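PDB 2W7Y: probable sugar ABC transporter, sugar-binding protein from Streptococcus pneumoniae, which binds the blood group A-trisaccharide and probably delivers such glycans to an ABC transporter for uptake. Local coordinates for residues Y199-A203 / Y265-F269. Numbering follows the deposited sequence.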
loop_
_atom_site.group_PDB
_atom_site.type_symbol
_atom_site.label_atom_id
_atom_site.label_comp_id
_atom_site.label_asym_id
_atom_site.label_seq_id
_atom_site.Cartn_x
_atom_site.Cartn_y
_atom_site.Cartn_z
ATOM N N TYR A 199 -13.072 -3.311 19.738
ATOM C CA TYR A 199 -12.821 -4.499 18.935
ATOM C C TYR A 199 -11.332 -4.574 18.610
ATOM O O TYR A 199 -10.615 -3.576 18.724
ATOM C CB TYR A 199 -13.699 -4.537 17.675
ATOM C CG TYR A 199 -13.502 -3.405 16.684
ATOM C CD1 TYR A 199 -14.160 -2.181 16.845
ATOM C CD2 TYR A 199 -12.689 -3.573 15.563
ATOM C CE1 TYR A 199 -13.992 -1.144 15.926
ATOM C CE2 TYR A 199 -12.516 -2.543 14.636
ATOM C CZ TYR A 199 -13.169 -1.333 14.825
ATOM O OH TYR A 199 -12.994 -0.318 13.910
ATOM N N ALA A 200 -10.866 -5.759 18.230
ATOM C CA ALA A 200 -9.441 -6.003 18.035
ATOM C C ALA A 200 -8.870 -5.196 16.861
ATOM O O ALA A 200 -8.034 -4.305 17.055
ATOM C CB ALA A 200 -9.182 -7.487 17.861
ATOM N N PHE A 201 -9.339 -5.501 15.654
ATOM C CA PHE A 201 -8.909 -4.806 14.443
ATOM C C PHE A 201 -10.017 -4.759 13.396
ATOM O O PHE A 201 -10.970 -5.543 13.444
ATOM C CB PHE A 201 -7.642 -5.456 13.855
ATOM C CG PHE A 201 -7.765 -6.941 13.600
ATOM C CD1 PHE A 201 -7.359 -7.863 14.566
ATOM C CD2 PHE A 201 -8.265 -7.418 12.388
ATOM C CE1 PHE A 201 -7.467 -9.240 14.338
ATOM C CE2 PHE A 201 -8.378 -8.789 12.148
ATOM C CZ PHE A 201 -7.977 -9.704 13.127
ATOM N N GLY A 202 -9.890 -3.828 12.455
ATOM C CA GLY A 202 -10.753 -3.809 11.278
ATOM C C GLY A 202 -10.319 -4.855 10.267
ATOM O O GLY A 202 -9.129 -5.001 9.988
ATOM N N ALA A 203 -11.287 -5.590 9.728
ATOM C CA ALA A 203 -11.025 -6.594 8.697
ATOM C C ALA A 203 -11.652 -6.187 7.365
ATOM O O ALA A 203 -12.538 -5.338 7.320
ATOM C CB ALA A 203 -11.527 -7.961 9.141
ATOM N N TYR A 265 -11.692 2.462 8.844
ATOM C CA TYR A 265 -11.236 1.961 10.142
ATOM C C TYR A 265 -10.288 2.928 10.851
ATOM O O TYR A 265 -10.008 2.768 12.043
ATOM C CB TYR A 265 -10.566 0.589 9.992
ATOM C CG TYR A 265 -11.525 -0.520 9.625
ATOM C CD1 TYR A 265 -12.641 -0.799 10.418
ATOM C CD2 TYR A 265 -11.314 -1.296 8.491
ATOM C CE1 TYR A 265 -13.524 -1.813 10.082
ATOM C CE2 TYR A 265 -12.191 -2.311 8.146
ATOM C CZ TYR A 265 -13.289 -2.566 8.947
ATOM O OH TYR A 265 -14.152 -3.574 8.604
ATOM N N SER A 266 -9.798 3.921 10.111
ATOM C CA SER A 266 -8.860 4.911 10.632
ATOM C C SER A 266 -9.470 5.753 11.749
ATOM O O SER A 266 -8.842 5.958 12.787
ATOM C CB SER A 266 -8.361 5.818 9.505
ATOM O OG SER A 266 -7.401 6.744 9.984
ATOM N N LYS A 267 -10.695 6.226 11.522
ATOM C CA LYS A 267 -11.422 7.062 12.474
ATOM C C LYS A 267 -11.592 6.359 13.823
ATOM O O LYS A 267 -11.261 6.930 14.862
ATOM C CB LYS A 267 -12.781 7.458 11.888
ATOM C CG LYS A 267 -13.444 8.650 12.552
ATOM C CD LYS A 267 -14.532 9.230 11.644
ATOM C CE LYS A 267 -15.434 10.203 12.381
ATOM N NZ LYS A 267 -16.440 9.501 13.234
ATOM N N ASP A 268 -12.084 5.116 13.784
ATOM C CA ASP A 268 -12.293 4.295 14.983
ATOM C C ASP A 268 -11.024 4.164 15.802
ATOM O O ASP A 268 -11.057 4.274 17.028
ATOM C CB ASP A 268 -12.782 2.893 14.602
ATOM C CG ASP A 268 -14.280 2.827 14.382
ATOM O OD1 ASP A 268 -14.980 3.839 14.610
ATOM O OD2 ASP A 268 -14.758 1.744 13.986
ATOM N N PHE A 269 -9.911 3.935 15.106
ATOM C CA PHE A 269 -8.609 3.756 15.730
ATOM C C PHE A 269 -8.110 5.041 16.389
ATOM O O PHE A 269 -7.595 5.001 17.507
ATOM C CB PHE A 269 -7.598 3.235 14.704
ATOM C CG PHE A 269 -6.275 2.860 15.298
ATOM C CD1 PHE A 269 -6.169 1.786 16.180
ATOM C CD2 PHE A 269 -5.132 3.574 14.974
ATOM C CE1 PHE A 269 -4.944 1.440 16.731
ATOM C CE2 PHE A 269 -3.906 3.232 15.520
ATOM C CZ PHE A 269 -3.813 2.166 16.402
HETATM O O HOH W 1 -10.343 0.507 13.370
#
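Residues 199-203, an irregular extended run that turns a corner at Ala200, pass beside a turn of helix 262-270, and the backbones come nearest at Gly202 and Tyr265, whose CA atoms are 5.9 Å apart. Tyr265 reaches from the helix across to this run. Its ring lies with one face against Gly202: the CA of Gly202 sits 3.4 Å from the ring centroid of Tyr265, almost on the ring normal. This is a CH-pi contact. The lack of a side chain at Gly202 lets the ring come this close to the backbone.

The far end of the same ring is held by a hydrogen bond. Tyr265 OH donates to Ala203 O at 2.7 Å, in the carbonyl plane, with a C=O...donor angle of 149°. Ring face and hydroxyl thus grip consecutive residues.

Tyr199 answers in the other direction. Its CG lies between the backbone N and the carbonyl carbon (chi1 62°), and the ring extends toward the helix. Tyr199 OH donates to Asp268 OD2 at 2.7 Å. Asp268 OD2 receives it on the anti lone pair, and ring and carboxylate planes are 73° apart. The same hydroxyl accepts a bond from a water, which also donates to Tyr265 O at 2.6 Å. The phenol oxygen is therefore tied to the helix both directly and through water. Tyr199 OH also lies 3.5 Å from Tyr265 CD1, near the edge of that ring.

Backbone hydrogen bonds pair Tyr199 with Lys273 and Ala275, and Ala200 with Ala275 and Val276. The side chain of Tyr265 is about 9 Å from the bound N-acetylgalactosamine, so the contact is set back from the glycan. It lies within one of the two lobes that close round the sugar, as in extracellular solute-binding proteins of ABC transporters.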